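Local coordinates for protein similar to yteR (Bacilus subtilis) (Clostridium acetobutylicum, PDB 4WU0) that probably hydrolyses unsaturated rhamnogalacturonan fragments of pectin, as a family 105 glycoside hydrolase related to YteR, at residues Asp107-Pro110 against Val116-His119; Tyr175-Glu180 against Glu184-Ser189. One frame throughout, in Å; residues are numbered along the deposited sequence.

Contact 1 (Asp107-Pro110 against Val116-His119)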
loop_
_atom_site.group_PDB
_atom_site.type_symbol
_atom_site.label_atom_id
_atom_site.label_comp_id
_atom_site.label_asym_id
_atom_site.label_seq_id
_atom_site.Cartn_x
_atom_site.Cartn_y
_atom_site.Cartn_z
ATOM N N ASP A 107 19.262 3.766 -8.037
ATOM C CA ASP A 107 20.595 4.360 -8.114
ATOM C C ASP A 107 20.585 5.886 -8.134
ATOM O O ASP A 107 21.368 6.524 -7.423
ATOM C CB ASP A 107 21.341 3.868 -9.357
ATOM C CG ASP A 107 21.714 2.405 -9.282
ATOM O OD1 ASP A 107 21.478 1.778 -8.243
ATOM O OD2 ASP A 107 22.290 1.889 -10.259
ATOM N N ASN A 108 19.709 6.472 -8.951
ATOM C CA ASN A 108 19.723 7.913 -9.154
ATOM C C ASN A 108 18.370 8.570 -8.927
ATOM O O ASN A 108 18.205 9.747 -9.227
ATOM C CB ASN A 108 20.198 8.235 -10.574
ATOM C CG ASN A 108 21.621 7.765 -10.834
ATOM O OD1 ASN A 108 22.544 8.150 -10.126
ATOM N ND2 ASN A 108 21.790 6.904 -11.829
ATOM N N HIS A 109 17.401 7.828 -8.395
ATOM C CA HIS A 109 16.100 8.415 -8.117
ATOM C C HIS A 109 16.296 9.615 -7.195
ATOM O O HIS A 109 17.033 9.516 -6.217
ATOM C CB HIS A 109 15.183 7.390 -7.449
ATOM C CG HIS A 109 13.761 7.835 -7.329
ATOM N ND1 HIS A 109 12.756 7.327 -8.119
ATOM C CD2 HIS A 109 13.171 8.738 -6.509
ATOM C CE1 HIS A 109 11.610 7.905 -7.804
ATOM N NE2 HIS A 109 11.835 8.763 -6.823
ATOM N N PRO A 110 15.703 10.770 -7.542
ATOM C CA PRO A 110 16.001 11.981 -6.776
ATOM C C PRO A 110 15.507 11.928 -5.342
ATOM O O PRO A 110 14.487 11.298 -5.053
ATOM C CB PRO A 110 15.300 13.100 -7.571
ATOM C CG PRO A 110 14.246 12.397 -8.366
ATOM C CD PRO A 110 14.837 11.052 -8.696
ATOM N N VAL A 116 15.190 11.220 1.391
ATOM C CA VAL A 116 13.980 10.460 1.099
ATOM C C VAL A 116 13.662 10.584 -0.388
ATOM O O VAL A 116 13.767 11.666 -0.962
ATOM C CB VAL A 116 12.790 10.969 1.933
ATOM C CG1 VAL A 116 11.557 10.158 1.675
ATOM C CG2 VAL A 116 13.158 10.982 3.425
ATOM N N PHE A 117 13.297 9.485 -1.028
ATOM C CA PHE A 117 12.893 9.537 -2.435
ATOM C C PHE A 117 11.769 10.573 -2.660
ATOM O O PHE A 117 10.735 10.554 -1.969
ATOM C CB PHE A 117 12.339 8.182 -2.883
ATOM C CG PHE A 117 13.322 7.030 -2.816
ATOM C CD1 PHE A 117 14.606 7.142 -3.331
ATOM C CD2 PHE A 117 12.923 5.815 -2.286
ATOM C CE1 PHE A 117 15.488 6.058 -3.284
ATOM C CE2 PHE A 117 13.780 4.733 -2.244
ATOM C CZ PHE A 117 15.065 4.854 -2.743
ATOM N N TRP A 118 11.942 11.427 -3.651
ATOM C CA TRP A 118 10.826 12.182 -4.192
ATOM C C TRP A 118 9.746 11.208 -4.687
ATOM O O TRP A 118 10.039 10.155 -5.243
ATOM C CB TRP A 118 11.242 12.990 -5.415
ATOM C CG TRP A 118 12.172 14.123 -5.185
ATOM C CD1 TRP A 118 12.704 14.544 -3.994
ATOM C CD2 TRP A 118 12.668 15.016 -6.185
ATOM N NE1 TRP A 118 13.506 15.645 -4.200
ATOM C CE2 TRP A 118 13.518 15.943 -5.539
ATOM C CE3 TRP A 118 12.496 15.108 -7.571
ATOM C CZ2 TRP A 118 14.160 16.965 -6.225
ATOM C CZ3 TRP A 118 13.147 16.118 -8.259
ATOM C CH2 TRP A 118 13.975 17.031 -7.586
ATOM N N HIS A 119 8.495 11.583 -4.507
ATOM C CA HIS A 119 7.406 10.740 -4.970
ATOM C C HIS A 119 7.503 10.469 -6.498
ATOM O O HIS A 119 7.374 9.311 -6.954
ATOM C CB HIS A 119 6.071 11.370 -4.619
ATOM C CG HIS A 119 4.944 10.421 -4.805
ATOM N ND1 HIS A 119 4.879 9.235 -4.104
ATOM C CD2 HIS A 119 3.891 10.426 -5.653
ATOM C CE1 HIS A 119 3.823 8.554 -4.507
ATOM N NE2 HIS A 119 3.207 9.256 -5.443
#
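His109 and Pro110 reach Trp118 with one hydrogen bond each, and together they close the loop that leaves helix 93-108 of this six-hairpin glycosidase fold. It is a worked example of how a chain without regular structure can satisfy its polar groups: a backbone carbonyl serves one peptide group and a side chain the next. The backbone N of Trp118 gives its hydrogen to Pro110 O over 2.9 Å. The carbonyl of the same residue, Trp118 O, accepts from His109 NE2 at 2.8 Å, a nearly straight bond (166° at the hydrogen) that lies almost in the imidazole plane. In His109, CG anti to the backbone N (chi1 -171°) places NE2 at Trp118 O. Its other nitrogen, ND1, is hydrogen-bonded to Gln105 one helical turn back, so both ring nitrogens are engaged and the rotation of the buried ring is fixed. NE2 as donor leaves ND1 to act as acceptor in a neutral imidazole, which is probably the form present. The side chains of Phe117 and His109 cross at about a right angle, their ring planes 70° apart, with Phe117 CB 3.8 Å from His109 CD2; the backbone N of Phe117 is satisfied by Gln158 of helix 152-166. Pro110 O receives a second, softer approach from Phe117 CA at 3.5 Å. Beyond these polar groups Pro110 meets one face of the Trp118 indole with CB, the two side chains crossing at about a right angle, a CH-pi contact with Pro110 CB 3.6 Å from the centroid of the six-membered ring and Pro110 CG coming to 3.3 Å from Trp118 CE3.

Contact 2 (Tyr175-Glu180 against Glu184-Ser189); sequences YHAYDE and EPWSNS
Glu184 meets Asp179 first, where strand 177-179 ends and the chain doubles back through a short connection into a type I beta turn, Glu184 to Ser187. The backbone N of Glu184 donates to Asp179 OD2 at 2.9 Å, almost straight and nearly along the C-O axis of the carboxylate. Asp179 can offer that oxygen because its CG is anti to the backbone N (chi1 -176°), which carries the carboxylate across to the returning chain. The side chain of Glu184 starts toward the strand and then bends away at chi2, its CG passing 3.4 Å from Asp179 OD2 before OE2 finds Gln126 on the paired strand 126-128. Glu184 O, at the start of the turn, is held twice: Ser187 N reaches it at 3.0 Å, and Ser187 OG donates to it in the carbonyl plane, on a lone pair. Trp186, two residues on, has its CG between the backbone N and the carbonyl carbon (chi1 55°), which brings the far end of the indole to the strand. Its far corner does the touching, CH2 lying 3.7 Å from Ala177 CB and also against the Tyr178-Asp179 peptide. Glu184 CB and Ser187 CB stand over one face of the same indole. Ser187 then packs its CB against Asp179 CB, 3.9 Å away, where the two backbones are nearest. Asp179 OD2 also takes Thr183 N, and OD1 takes Ser181 OG, so this buried carboxylate collects donors from the connection it spans. Such a set of N-H and O-H donors would be expected to stabilise the charged form of Asp179, despite the carboxylate of Glu184 nearby.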
loop_
_atom_site.group_PDB
_atom_site.type_symbol
_atom_site.label_atom_id
_atom_site.label_comp_id
_atom_site.label_asym_id
_atom_site.label_seq_id
_atom_site.Cartn_x
_atom_site.Cartn_y
_atom_site.Cartn_z
ATOM N N TYR A 175 -0.310 13.195 7.642
ATOM C CA TYR A 175 -0.907 13.799 6.469
ATOM C C TYR A 175 -0.471 13.068 5.209
ATOM O O TYR A 175 0.580 12.441 5.165
ATOM C CB TYR A 175 -0.512 15.269 6.369
ATOM C CG TYR A 175 -1.014 16.111 7.500
ATOM C CD1 TYR A 175 -2.274 16.675 7.461
ATOM C CD2 TYR A 175 -0.227 16.341 8.617
ATOM C CE1 TYR A 175 -2.740 17.452 8.515
ATOM C CE2 TYR A 175 -0.695 17.101 9.667
ATOM C CZ TYR A 175 -1.947 17.648 9.603
ATOM O OH TYR A 175 -2.406 18.420 10.642
ATOM N N HIS A 176 -1.277 13.195 4.164
ATOM C CA HIS A 176 -1.061 12.504 2.900
ATOM C C HIS A 176 0.318 12.839 2.283
ATOM O O HIS A 176 1.050 11.950 1.859
ATOM C CB HIS A 176 -2.190 12.910 1.961
ATOM C CG HIS A 176 -2.203 12.215 0.634
ATOM N ND1 HIS A 176 -3.192 12.451 -0.297
ATOM C CD2 HIS A 176 -1.366 11.314 0.070
ATOM C CE1 HIS A 176 -2.958 11.731 -1.377
ATOM N NE2 HIS A 176 -1.871 11.017 -1.173
ATOM N N ALA A 177 0.679 14.119 2.274
ATOM C CA ALA A 177 1.893 14.553 1.595
ATOM C C ALA A 177 2.537 15.773 2.230
ATOM O O ALA A 177 1.906 16.524 2.996
ATOM C CB ALA A 177 1.590 14.853 0.128
ATOM N N TYR A 178 3.795 15.974 1.835
ATOM C CA TYR A 178 4.694 16.989 2.366
ATOM C C TYR A 178 5.507 17.538 1.198
ATOM O O TYR A 178 6.035 16.760 0.408
ATOM C CB TYR A 178 5.630 16.327 3.385
ATOM C CG TYR A 178 6.814 17.135 3.838
ATOM C CD1 TYR A 178 6.654 18.323 4.532
ATOM C CD2 TYR A 178 8.107 16.686 3.599
ATOM C CE1 TYR A 178 7.754 19.059 4.960
ATOM C CE2 TYR A 178 9.208 17.409 4.032
ATOM C CZ TYR A 178 9.024 18.587 4.716
ATOM O OH TYR A 178 10.131 19.299 5.144
ATOM N N ASP A 179 5.595 18.863 1.084
ATOM C CA ASP A 179 6.456 19.518 0.109
ATOM C C ASP A 179 7.562 20.252 0.867
ATOM O O ASP A 179 7.336 21.300 1.460
ATOM C CB ASP A 179 5.679 20.531 -0.728
ATOM C CG ASP A 179 6.526 21.164 -1.809
ATOM O OD1 ASP A 179 7.735 20.879 -1.880
ATOM O OD2 ASP A 179 5.990 21.969 -2.585
ATOM N N GLU A 180 8.757 19.693 0.835
ATOM C CA GLU A 180 9.899 20.260 1.548
ATOM C C GLU A 180 10.182 21.696 1.109
ATOM O O GLU A 180 10.682 22.510 1.888
ATOM C CB GLU A 180 11.103 19.364 1.266
ATOM C CG GLU A 180 12.414 19.839 1.734
ATOM C CD GLU A 180 13.420 18.732 1.630
ATOM O OE1 GLU A 180 14.104 18.626 0.578
ATOM O OE2 GLU A 180 13.477 17.947 2.593
ATOM N N GLU A 184 4.191 24.109 -3.483
ATOM C CA GLU A 184 2.875 23.689 -3.962
ATOM C C GLU A 184 1.752 24.439 -3.232
ATOM O O GLU A 184 1.820 24.647 -2.015
ATOM C CB GLU A 184 2.661 22.186 -3.758
ATOM C CG GLU A 184 3.461 21.288 -4.700
ATOM C CD GLU A 184 2.830 21.095 -6.088
ATOM O OE1 GLU A 184 1.712 21.605 -6.349
ATOM O OE2 GLU A 184 3.468 20.418 -6.929
ATOM N N PRO A 185 0.711 24.847 -3.974
ATOM C CA PRO A 185 -0.401 25.576 -3.358
ATOM C C PRO A 185 -1.169 24.769 -2.314
ATOM O O PRO A 185 -1.838 25.373 -1.467
ATOM C CB PRO A 185 -1.321 25.905 -4.548
ATOM C CG PRO A 185 -0.485 25.796 -5.741
ATOM C CD PRO A 185 0.583 24.783 -5.442
ATOM N N TRP A 186 -1.093 23.446 -2.375
ATOM C CA TRP A 186 -1.734 22.602 -1.381
ATOM C C TRP A 186 -0.948 22.505 -0.080
ATOM O O TRP A 186 -1.462 21.986 0.911
ATOM C CB TRP A 186 -1.986 21.193 -1.924
ATOM C CG TRP A 186 -0.781 20.464 -2.457
ATOM C CD1 TRP A 186 -0.450 20.309 -3.768
ATOM C CD2 TRP A 186 0.245 19.767 -1.702
ATOM N NE1 TRP A 186 0.695 19.556 -3.881
ATOM C CE2 TRP A 186 1.144 19.220 -2.632
ATOM C CE3 TRP A 186 0.481 19.559 -0.336
ATOM C CZ2 TRP A 186 2.265 18.484 -2.247
ATOM C CZ3 TRP A 186 1.584 18.823 0.045
ATOM C CH2 TRP A 186 2.465 18.295 -0.903
ATOM N N SER A 187 0.292 22.990 -0.082
ATOM C CA SER A 187 1.189 22.773 1.045
ATOM C C SER A 187 1.088 23.922 2.032
ATOM O O SER A 187 1.021 25.088 1.648
ATOM C CB SER A 187 2.634 22.562 0.586
ATOM O OG SER A 187 3.254 23.773 0.194
ATOM N N ASN A 188 1.065 23.562 3.313
ATOM C CA ASN A 188 0.931 24.518 4.398
ATOM C C ASN A 188 2.177 25.380 4.474
ATOM O O ASN A 188 3.299 24.870 4.397
ATOM C CB ASN A 188 0.688 23.761 5.707
ATOM C CG ASN A 188 0.458 24.674 6.892
ATOM O OD1 ASN A 188 1.406 25.183 7.475
ATOM N ND2 ASN A 188 -0.806 24.859 7.276
ATOM N N SER A 189 1.982 26.692 4.595
ATOM C CA SER A 189 3.120 27.617 4.569
ATOM C C SER A 189 4.082 27.380 5.741
ATOM O O SER A 189 5.271 27.659 5.625
ATOM C CB SER A 189 2.656 29.080 4.545
ATOM O OG SER A 189 2.202 29.468 5.826
#

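Overall arrangement
The contacts follow one another along the chain, contact 1 closing before contact 2 opens, and their centres lie 18 Å apart. Their nearest atoms are about 6 Å apart, so they do not touch; the region around 126-128 joins them instead. In contact 1, His119 stacks on Trp128 and bonds through its backbone to Gln126, while in contact 2 Tyr178 pairs through its backbone with Ile127. Helix 152-166 is a second shared neighbour, touching Val116 through Gln158, Ile161 and Thr162, and Tyr178 through Asn165 and Leu166. A further link runs between the loops, where Glu180 OE1 bonds to the backbone N of Lys113, between the two segments of contact 1.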